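Local coordinates for protein L-threonine 3-dehydrogenase (Clostridioides difficile, PDB 7OL1) that probably catalyses the NAD-dependent oxidation of L-threonine at its 3-hydroxyl group, at residues D175-R189 against L246-F260. Residues are numbered along the deposited sequence; the frame is centred on the assembly and turned at random.
Sequences DYYHSKFGVDTRGVR and LIEAPADKLIHRNAF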
ATOM      1  N   ASP A 175      -1.278  -7.588   7.252  1.00 51.56           N
ATOM      2  CA  ASP A 175      -0.839  -7.294   8.651  1.00 54.92           C
ATOM      3  C   ASP A 175      -2.014  -6.651   9.404  1.00 53.56           C
ATOM      4  O   ASP A 175      -2.193  -6.988  10.591  1.00 52.17           O
ATOM      5  CB  ASP A 175       0.473  -6.503   8.751  1.00 51.41           C
ATOM      6  CG  ASP A 175       1.741  -7.334   8.525  1.00 59.02           C
ATOM      7  OD1 ASP A 175       1.649  -8.570   8.289  1.00 53.06           O
ATOM      8  OD2 ASP A 175       2.829  -6.735   8.553  1.00 61.99           O
ATOM      9  N   TYR A 176      -2.825  -5.808   8.753  1.00 53.05           N
ATOM     10  CA  TYR A 176      -3.994  -5.160   9.418  1.00 50.68           C
ATOM     11  C   TYR A 176      -4.976  -6.236   9.906  1.00 53.54           C
ATOM     12  O   TYR A 176      -5.517  -6.053  11.012  1.00 53.03           O
ATOM     13  CB  TYR A 176      -4.721  -4.151   8.530  1.00 47.03           C
ATOM     14  CG  TYR A 176      -5.981  -3.567   9.132  1.00 53.65           C
ATOM     15  CD1 TYR A 176      -5.908  -2.493  10.008  1.00 54.01           C
ATOM     16  CD2 TYR A 176      -7.250  -4.034   8.797  1.00 52.75           C
ATOM     17  CE1 TYR A 176      -7.045  -1.929  10.572  1.00 57.34           C
ATOM     18  CE2 TYR A 176      -8.401  -3.486   9.362  1.00 58.21           C
ATOM     19  CZ  TYR A 176      -8.304  -2.425  10.264  1.00 66.78           C
ATOM     20  OH  TYR A 176      -9.406  -1.835  10.868  1.00 73.31           O
ATOM     21  N   TYR A 177      -5.204  -7.307   9.137  1.00 50.07           N
ATOM     22  CA  TYR A 177      -6.234  -8.320   9.479  1.00 53.00           C
ATOM     23  C   TYR A 177      -5.734  -9.061  10.722  1.00 54.89           C
ATOM     24  O   TYR A 177      -6.569  -9.397  11.610  1.00 53.69           O
ATOM     25  CB  TYR A 177      -6.632  -9.162   8.249  1.00 58.75           C
ATOM     26  CG  TYR A 177      -7.806  -8.575   7.498  1.00 64.51           C
ATOM     27  CD1 TYR A 177      -7.651  -7.522   6.606  1.00 62.66           C
ATOM     28  CD2 TYR A 177      -9.098  -9.000   7.758  1.00 66.11           C
ATOM     29  CE1 TYR A 177      -8.735  -6.937   5.974  1.00 65.70           C
ATOM     30  CE2 TYR A 177     -10.192  -8.439   7.123  1.00 65.73           C
ATOM     31  CZ  TYR A 177     -10.012  -7.404   6.228  1.00 67.62           C
ATOM     32  OH  TYR A 177     -11.099  -6.864   5.618  1.00 60.41           O
ATOM     33  N   HIS A 178      -4.412  -9.222  10.855  1.00 56.60           N
ATOM     34  CA  HIS A 178      -3.803  -9.818  12.078  1.00 54.31           C
ATOM     35  C   HIS A 178      -3.869  -8.836  13.257  1.00 49.46           C
ATOM     36  O   HIS A 178      -4.363  -9.210  14.337  1.00 55.88           O
ATOM     37  CB  HIS A 178      -2.367 -10.260  11.848  1.00 56.12           C
ATOM     38  CG  HIS A 178      -1.775 -10.784  13.108  1.00 64.78           C
ATOM     39  ND1 HIS A 178      -2.174 -12.005  13.641  1.00 64.86           N
ATOM     40  CD2 HIS A 178      -0.887 -10.237  13.972  1.00 57.23           C
ATOM     41  CE1 HIS A 178      -1.539 -12.197  14.775  1.00 64.50           C
ATOM     42  NE2 HIS A 178      -0.761 -11.120  15.003  1.00 58.69           N
ATOM     43  N   SER A 179      -3.397  -7.609  13.082  1.00 48.98           N
ATOM     44  CA  SER A 179      -3.254  -6.652  14.208  1.00 49.61           C
ATOM     45  C   SER A 179      -4.634  -6.314  14.771  1.00 51.84           C
ATOM     46  O   SER A 179      -4.739  -6.042  15.955  1.00 66.88           O
ATOM     47  CB  SER A 179      -2.428  -5.427  13.823  1.00 51.30           C
ATOM     48  OG  SER A 179      -3.132  -4.474  13.036  1.00 53.32           O
ATOM     49  N   LYS A 180      -5.668  -6.356  13.944  1.00 55.74           N
ATOM     50  CA  LYS A 180      -6.973  -5.751  14.277  1.00 51.88           C
ATOM     51  C   LYS A 180      -7.966  -6.861  14.593  1.00 52.92           C
ATOM     52  O   LYS A 180      -8.765  -6.605  15.478  1.00 54.18           O
ATOM     53  CB  LYS A 180      -7.481  -4.882  13.122  1.00 54.53           C
ATOM     54  CG  LYS A 180      -8.893  -4.333  13.302  1.00 57.19           C
ATOM     55  CD  LYS A 180      -8.959  -3.080  14.152  1.00 61.88           C
ATOM     56  CE  LYS A 180     -10.367  -2.583  14.404  1.00 71.85           C
ATOM     57  NZ  LYS A 180     -10.374  -1.141  14.751  1.00 83.55           N
ATOM     58  N   PHE A 181      -7.949  -8.000  13.875  1.00 55.79           N
ATOM     59  CA  PHE A 181      -8.999  -9.068  13.955  1.00 58.46           C
ATOM     60  C   PHE A 181      -8.422 -10.410  14.406  1.00 60.43           C
ATOM     61  O   PHE A 181      -9.199 -11.353  14.604  1.00 57.21           O
ATOM     62  CB  PHE A 181      -9.703  -9.286  12.606  1.00 52.99           C
ATOM     63  CG  PHE A 181     -10.442  -8.062  12.140  1.00 56.20           C
ATOM     64  CD1 PHE A 181     -11.342  -7.429  12.977  1.00 53.15           C
ATOM     65  CD2 PHE A 181     -10.185  -7.504  10.901  1.00 61.63           C
ATOM     66  CE1 PHE A 181     -11.986  -6.276  12.572  1.00 59.87           C
ATOM     67  CE2 PHE A 181     -10.827  -6.344  10.497  1.00 60.59           C
ATOM     68  CZ  PHE A 181     -11.736  -5.743  11.327  1.00 60.48           C
ATOM     69  N   GLY A 182      -7.099 -10.515  14.494  1.00 56.53           N
ATOM     70  CA  GLY A 182      -6.430 -11.747  14.932  1.00 53.27           C
ATOM     71  C   GLY A 182      -6.415 -12.831  13.870  1.00 56.46           C
ATOM     72  O   GLY A 182      -6.143 -13.992  14.237  1.00 58.70           O
ATOM     73  N   VAL A 183      -6.603 -12.494  12.595  1.00 50.57           N
ATOM     74  CA  VAL A 183      -6.517 -13.513  11.512  1.00 47.69           C
ATOM     75  C   VAL A 183      -5.065 -14.013  11.433  1.00 48.87           C
ATOM     76  O   VAL A 183      -4.153 -13.163  11.449  1.00 55.00           O
ATOM     77  CB  VAL A 183      -6.983 -12.920  10.169  1.00 46.90           C
ATOM     78  CG1 VAL A 183      -6.977 -13.965   9.064  1.00 45.79           C
ATOM     79  CG2 VAL A 183      -8.351 -12.262  10.282  1.00 48.26           C
ATOM     80  N   ASP A 184      -4.839 -15.323  11.297  1.00 49.49           N
ATOM     81  CA  ASP A 184      -3.463 -15.864  11.152  1.00 48.25           C
ATOM     82  C   ASP A 184      -3.042 -15.629   9.694  1.00 45.28           C
ATOM     83  O   ASP A 184      -2.963 -16.607   8.916  1.00 46.88           O
ATOM     84  CB  ASP A 184      -3.278 -17.301  11.691  1.00 47.52           C
ATOM     85  CG  ASP A 184      -1.851 -17.846  11.561  1.00 56.22           C
ATOM     86  OD1 ASP A 184      -0.897 -17.038  11.707  1.00 62.02           O
ATOM     87  OD2 ASP A 184      -1.680 -19.054  11.204  1.00 60.55           O
ATOM     88  N   THR A 185      -2.623 -14.397   9.383  1.00 44.55           N
ATOM     89  CA  THR A 185      -1.967 -14.051   8.094  1.00 44.43           C
ATOM     90  C   THR A 185      -0.426 -14.143   8.176  1.00 49.91           C
ATOM     91  O   THR A 185       0.186 -13.778   9.225  1.00 51.13           O
ATOM     92  CB  THR A 185      -2.459 -12.674   7.642  1.00 46.99           C
ATOM     93  OG1 THR A 185      -1.814 -11.645   8.396  1.00 40.98           O
ATOM     94  CG2 THR A 185      -3.963 -12.574   7.781  1.00 46.55           C
ATOM     95  N   ARG A 186       0.183 -14.592   7.081  1.00 43.24           N
ATOM     96  CA  ARG A 186       1.635 -14.798   6.929  1.00 43.10           C
ATOM     97  C   ARG A 186       2.028 -14.844   5.458  1.00 44.59           C
ATOM     98  O   ARG A 186       1.186 -15.253   4.642  1.00 49.75           O
ATOM     99  CB  ARG A 186       2.052 -16.155   7.500  1.00 48.26           C
ATOM    100  CG  ARG A 186       1.739 -16.327   8.980  1.00 47.29           C
ATOM    101  CD  ARG A 186       2.150 -17.708   9.417  1.00 48.03           C
ATOM    102  NE  ARG A 186       1.569 -18.007  10.719  1.00 53.56           N
ATOM    103  CZ  ARG A 186       2.043 -18.922  11.574  1.00 50.47           C
ATOM    104  NH1 ARG A 186       3.102 -19.673  11.283  1.00 50.43           N
ATOM    105  NH2 ARG A 186       1.431 -19.078  12.727  1.00 43.95           N
ATOM    106  N   GLY A 187       3.288 -14.542   5.131  1.00 45.12           N
ATOM    107  CA  GLY A 187       3.721 -14.615   3.727  1.00 45.70           C
ATOM    108  C   GLY A 187       5.208 -14.458   3.546  1.00 47.74           C
ATOM    109  O   GLY A 187       5.894 -14.106   4.484  1.00 53.35           O
ATOM    110  N   VAL A 188       5.676 -14.661   2.327  1.00 48.50           N
ATOM    111  CA  VAL A 188       7.110 -14.531   1.998  1.00 48.40           C
ATOM    112  C   VAL A 188       7.201 -13.655   0.762  1.00 50.05           C
ATOM    113  O   VAL A 188       6.257 -13.656  -0.010  1.00 54.97           O
ATOM    114  CB  VAL A 188       7.751 -15.905   1.773  1.00 48.64           C
ATOM    115  CG1 VAL A 188       7.666 -16.766   3.027  1.00 52.35           C
ATOM    116  CG2 VAL A 188       7.146 -16.609   0.573  1.00 51.94           C
ATOM    117  N   ARG A 189       8.294 -12.909   0.643  1.00 52.25           N
ATOM    118  CA  ARG A 189       8.688 -12.208  -0.591  1.00 51.74           C
ATOM    119  C   ARG A 189       9.577 -13.163  -1.378  1.00 49.10           C
ATOM    120  O   ARG A 189      10.763 -13.275  -1.085  1.00 62.00           O
ATOM    121  CB  ARG A 189       9.378 -10.881  -0.273  1.00 54.93           C
ATOM    122  CG  ARG A 189       8.680 -10.043   0.788  1.00 57.06           C
ATOM    123  CD  ARG A 189       9.245  -8.631   0.786  1.00 55.86           C
ATOM    124  NE  ARG A 189       8.542  -7.755   1.702  1.00 55.12           N
ATOM    125  CZ  ARG A 189       8.997  -7.310   2.861  1.00 53.47           C
ATOM    126  NH1 ARG A 189      10.209  -7.630   3.297  1.00 59.02           N
ATOM    127  NH2 ARG A 189       8.231  -6.500   3.570  1.00 48.61           N
ATOM    128  N   LEU A 246       6.754 -22.024   7.082  1.00 58.31           N
ATOM    129  CA  LEU A 246       6.162 -20.767   7.627  1.00 57.12           C
ATOM    130  C   LEU A 246       4.689 -20.972   7.999  1.00 56.60           C
ATOM    131  O   LEU A 246       4.306 -20.485   9.097  1.00 52.53           O
ATOM    132  CB  LEU A 246       6.341 -19.569   6.683  1.00 53.00           C
ATOM    133  CG  LEU A 246       5.587 -18.305   7.126  1.00 54.68           C
ATOM    134  CD1 LEU A 246       5.929 -17.923   8.556  1.00 45.97           C
ATOM    135  CD2 LEU A 246       5.815 -17.125   6.189  1.00 55.55           C
ATOM    136  N   ILE A 247       3.866 -21.626   7.170  1.00 56.97           N
ATOM    137  CA  ILE A 247       2.406 -21.746   7.510  1.00 61.26           C
ATOM    138  C   ILE A 247       2.258 -22.374   8.910  1.00 60.16           C
ATOM    139  O   ILE A 247       1.383 -21.880   9.706  1.00 53.80           O
ATOM    140  CB  ILE A 247       1.578 -22.487   6.429  1.00 55.86           C
ATOM    141  CG1 ILE A 247       1.176 -21.541   5.291  1.00 56.08           C
ATOM    142  CG2 ILE A 247       0.339 -23.105   7.056  1.00 58.81           C
ATOM    143  CD1 ILE A 247       0.923 -22.198   3.954  1.00 56.16           C
ATOM    144  N   GLU A 248       3.113 -23.375   9.186  1.00 65.81           N
ATOM    145  CA  GLU A 248       3.027 -24.317  10.336  1.00 74.16           C
ATOM    146  C   GLU A 248       3.935 -23.888  11.492  1.00 68.16           C
ATOM    147  O   GLU A 248       3.838 -24.510  12.556  1.00 72.50           O
ATOM    148  CB  GLU A 248       3.399 -25.728   9.879  1.00 76.79           C
ATOM    149  CG  GLU A 248       2.472 -26.230   8.789  1.00 83.71           C
ATOM    150  CD  GLU A 248       2.315 -27.733   8.703  1.00 85.75           C
ATOM    151  OE1 GLU A 248       3.341 -28.417   8.475  1.00 81.50           O
ATOM    152  OE2 GLU A 248       1.164 -28.210   8.839  1.00 84.17           O
ATOM    153  N   ALA A 249       4.772 -22.871  11.303  1.00 59.85           N
ATOM    154  CA  ALA A 249       5.689 -22.373  12.343  1.00 61.00           C
ATOM    155  C   ALA A 249       4.916 -21.982  13.603  1.00 61.97           C
ATOM    156  O   ALA A 249       3.764 -21.579  13.540  1.00 62.58           O
ATOM    157  CB  ALA A 249       6.488 -21.216  11.814  1.00 61.71           C
ATOM    158  N   PRO A 250       5.545 -22.061  14.797  1.00 69.01           N
ATOM    159  CA  PRO A 250       4.898 -21.613  16.024  1.00 65.71           C
ATOM    160  C   PRO A 250       4.609 -20.108  15.926  1.00 62.58           C
ATOM    161  O   PRO A 250       5.514 -19.362  15.626  1.00 66.39           O
ATOM    162  CB  PRO A 250       5.929 -21.939  17.126  1.00 65.91           C
ATOM    163  CG  PRO A 250       6.865 -22.947  16.489  1.00 62.74           C
ATOM    164  CD  PRO A 250       6.919 -22.543  15.033  1.00 68.18           C
ATOM    165  N   ALA A 251       3.364 -19.721  16.186  1.00 64.61           N
ATOM    166  CA  ALA A 251       2.851 -18.329  16.158  1.00 67.75           C
ATOM    167  C   ALA A 251       3.759 -17.365  16.921  1.00 68.12           C
ATOM    168  O   ALA A 251       4.073 -16.314  16.361  1.00 71.93           O
ATOM    169  CB  ALA A 251       1.461 -18.285  16.752  1.00 64.60           C
ATOM    170  N   ASP A 252       4.125 -17.737  18.152  1.00 78.26           N
ATOM    171  CA  ASP A 252       4.661 -16.875  19.246  1.00 79.32           C
ATOM    172  C   ASP A 252       6.034 -16.268  18.899  1.00 68.83           C
ATOM    173  O   ASP A 252       6.346 -15.236  19.476  1.00 66.66           O
ATOM    174  CB  ASP A 252       4.715 -17.638  20.585  1.00 92.55           C
ATOM    175  CG  ASP A 252       5.404 -19.008  20.568  1.00104.69           C
ATOM    176  OD1 ASP A 252       5.271 -19.739  19.558  1.00133.71           O
ATOM    177  OD2 ASP A 252       6.039 -19.362  21.580  1.00 85.96           O
ATOM    178  N   LYS A 253       6.831 -16.841  17.995  1.00 68.75           N
ATOM    179  CA  LYS A 253       8.178 -16.294  17.647  1.00 69.88           C
ATOM    180  C   LYS A 253       8.094 -15.391  16.406  1.00 64.85           C
ATOM    181  O   LYS A 253       9.165 -14.987  15.887  1.00 63.45           O
ATOM    182  CB  LYS A 253       9.183 -17.428  17.421  1.00 75.09           C
ATOM    183  CG  LYS A 253       9.149 -18.533  18.470  1.00 89.03           C
ATOM    184  CD  LYS A 253      10.499 -18.971  18.974  1.00102.57           C
ATOM    185  CE  LYS A 253      10.676 -18.660  20.447  1.00113.46           C
ATOM    186  NZ  LYS A 253      12.110 -18.673  20.814  1.00138.97           N
ATOM    187  N   LEU A 254       6.884 -15.088  15.926  1.00 65.23           N
ATOM    188  CA  LEU A 254       6.686 -14.283  14.684  1.00 66.08           C
ATOM    189  C   LEU A 254       6.643 -12.804  15.058  1.00 60.20           C
ATOM    190  O   LEU A 254       5.721 -12.406  15.760  1.00 55.62           O
ATOM    191  CB  LEU A 254       5.393 -14.709  13.985  1.00 57.83           C
ATOM    192  CG  LEU A 254       5.438 -16.080  13.324  1.00 61.22           C
ATOM    193  CD1 LEU A 254       4.094 -16.429  12.709  1.00 62.10           C
ATOM    194  CD2 LEU A 254       6.542 -16.157  12.276  1.00 61.29           C
ATOM    195  N   ILE A 255       7.635 -12.027  14.662  1.00 52.00           N
ATOM    196  CA  ILE A 255       7.603 -10.573  14.953  1.00 63.02           C
ATOM    197  C   ILE A 255       6.991  -9.883  13.735  1.00 56.86           C
ATOM    198  O   ILE A 255       6.098  -9.046  13.923  1.00 55.48           O
ATOM    199  CB  ILE A 255       9.006 -10.051  15.320  1.00 72.35           C
ATOM    200  CG1 ILE A 255       9.416 -10.553  16.713  1.00 73.37           C
ATOM    201  CG2 ILE A 255       9.062  -8.527  15.210  1.00 67.68           C
ATOM    202  CD1 ILE A 255      10.793 -11.192  16.768  1.00 80.92           C
ATOM    203  N   HIS A 256       7.513 -10.221  12.563  1.00 56.13           N
ATOM    204  CA  HIS A 256       6.951  -9.949  11.216  1.00 60.99           C
ATOM    205  C   HIS A 256       5.976 -11.061  10.783  1.00 60.94           C
ATOM    206  O   HIS A 256       5.998 -12.178  11.342  1.00 54.93           O
ATOM    207  CB  HIS A 256       8.100  -9.831  10.217  1.00 67.00           C
ATOM    208  CG  HIS A 256       9.167  -8.884  10.653  1.00 70.44           C
ATOM    209  ND1 HIS A 256      10.236  -9.288  11.405  1.00 65.58           N
ATOM    210  CD2 HIS A 256       9.307  -7.556  10.472  1.00 75.16           C
ATOM    211  CE1 HIS A 256      11.007  -8.255  11.643  1.00 71.61           C
ATOM    212  NE2 HIS A 256      10.456  -7.179  11.094  1.00 69.63           N
ATOM    213  N   ARG A 257       5.133 -10.760   9.802  1.00 56.20           N
ATOM    214  CA  ARG A 257       4.118 -11.711   9.288  1.00 49.80           C
ATOM    215  C   ARG A 257       4.039 -11.538   7.771  1.00 51.85           C
ATOM    216  O   ARG A 257       4.347 -12.523   7.050  1.00 47.15           O
ATOM    217  CB  ARG A 257       2.791 -11.510  10.023  1.00 50.58           C
ATOM    218  CG  ARG A 257       2.638 -12.369  11.275  1.00 53.36           C
ATOM    219  CD  ARG A 257       1.366 -12.141  12.090  1.00 53.25           C
ATOM    220  NE  ARG A 257       0.712 -13.437  12.227  1.00 59.41           N
ATOM    221  CZ  ARG A 257       0.677 -14.124  13.339  1.00 64.71           C
ATOM    222  NH1 ARG A 257       1.215 -13.623  14.433  1.00 88.63           N
ATOM    223  NH2 ARG A 257       0.090 -15.296  13.378  1.00 75.73           N
ATOM    224  N   ASN A 258       3.700 -10.341   7.275  1.00 50.35           N
ATOM    225  CA  ASN A 258       3.458 -10.160   5.819  1.00 50.60           C
ATOM    226  C   ASN A 258       4.369  -9.055   5.324  1.00 47.09           C
ATOM    227  O   ASN A 258       4.085  -7.892   5.600  1.00 46.50           O
ATOM    228  CB  ASN A 258       1.971  -9.875   5.525  1.00 56.78           C
ATOM    229  CG  ASN A 258       1.033 -11.004   5.923  1.00 57.22           C
ATOM    230  OD1 ASN A 258       0.876 -11.970   5.160  1.00 62.99           O
ATOM    231  ND2 ASN A 258       0.401 -10.880   7.091  1.00 47.07           N
ATOM    232  N   ALA A 259       5.468  -9.391   4.639  1.00 49.13           N
ATOM    233  CA  ALA A 259       5.940 -10.741   4.375  1.00 55.53           C
ATOM    234  C   ALA A 259       7.467 -10.815   4.527  1.00 54.40           C
ATOM    235  O   ALA A 259       8.162  -9.805   4.286  1.00 49.24           O
ATOM    236  CB  ALA A 259       5.582 -11.142   2.962  1.00 59.17           C
ATOM    237  N   PHE A 260       7.973 -12.021   4.757  1.00 51.90           N
ATOM    238  CA  PHE A 260       9.375 -12.283   5.150  1.00 47.24           C
ATOM    239  C   PHE A 260      10.226 -12.339   3.901  1.00 44.40           C
ATOM    240  O   PHE A 260       9.863 -13.121   3.042  1.00 56.09           O
ATOM    241  CB  PHE A 260       9.507 -13.630   5.854  1.00 45.40           C
ATOM    242  CG  PHE A 260       9.059 -13.657   7.289  1.00 46.45           C
ATOM    243  CD1 PHE A 260       9.941 -13.347   8.301  1.00 52.89           C
ATOM    244  CD2 PHE A 260       7.797 -14.087   7.645  1.00 48.61           C
ATOM    245  CE1 PHE A 260       9.558 -13.411   9.635  1.00 59.71           C
ATOM    246  CE2 PHE A 260       7.410 -14.140   8.978  1.00 56.68           C
ATOM    247  CZ  PHE A 260       8.283 -13.785   9.974  1.00 59.29           C
TER
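The guanidinium of Arg-257 lies flat on the imidazole of His-178, centres 3.6 Å apart and planes 16° from parallel, while Arg-257 CD sits over the middle of the same ring face, a CH-pi contact. His-178 is itself held by ND1 bonding in its ring plane to Val-183 O. With the Arg-257 chain bent at chi3 (125°), NE donates in plane to Thr-185 O, and NH2 reaches Asp-184 OD1 at 2.6 Å, on the anti side and tilted out of the plane of a carboxylate that stands nearly perpendicular to the guanidinium. Arg-186 grips that same oxygen side-on through NE and NH2, so one carboxylate oxygen bridges two arginines.

Extended from CG to NE, Arg-186 carries NH1 to Leu-246 O in the last turn of helix 236-248 and, at 3.0 Å, to Ala-249 O in the loop that follows. Leu-254 CD1 rests 3.4 Å from Arg-186 CZ, over one guanidinium face; Ile-247 O lies over the other. Asn-258 ND2 divides its donors between Asp-175 OD1 (2.9 Å) and Thr-185 OG1 (2.7 Å). Asp-175 OD2 forms a salt bridge with Arg-158 of the second subunit, linking this corner to the dimer interface.

Beyond a cis peptide before Ala-259, Phe-260 N bonds Gly-187 O and Phe-260 O receives Arg-189 N, the parallel pairing of strands 184-194 and 260-261 in the Rossmann-type sheet of this short-chain dehydrogenase family.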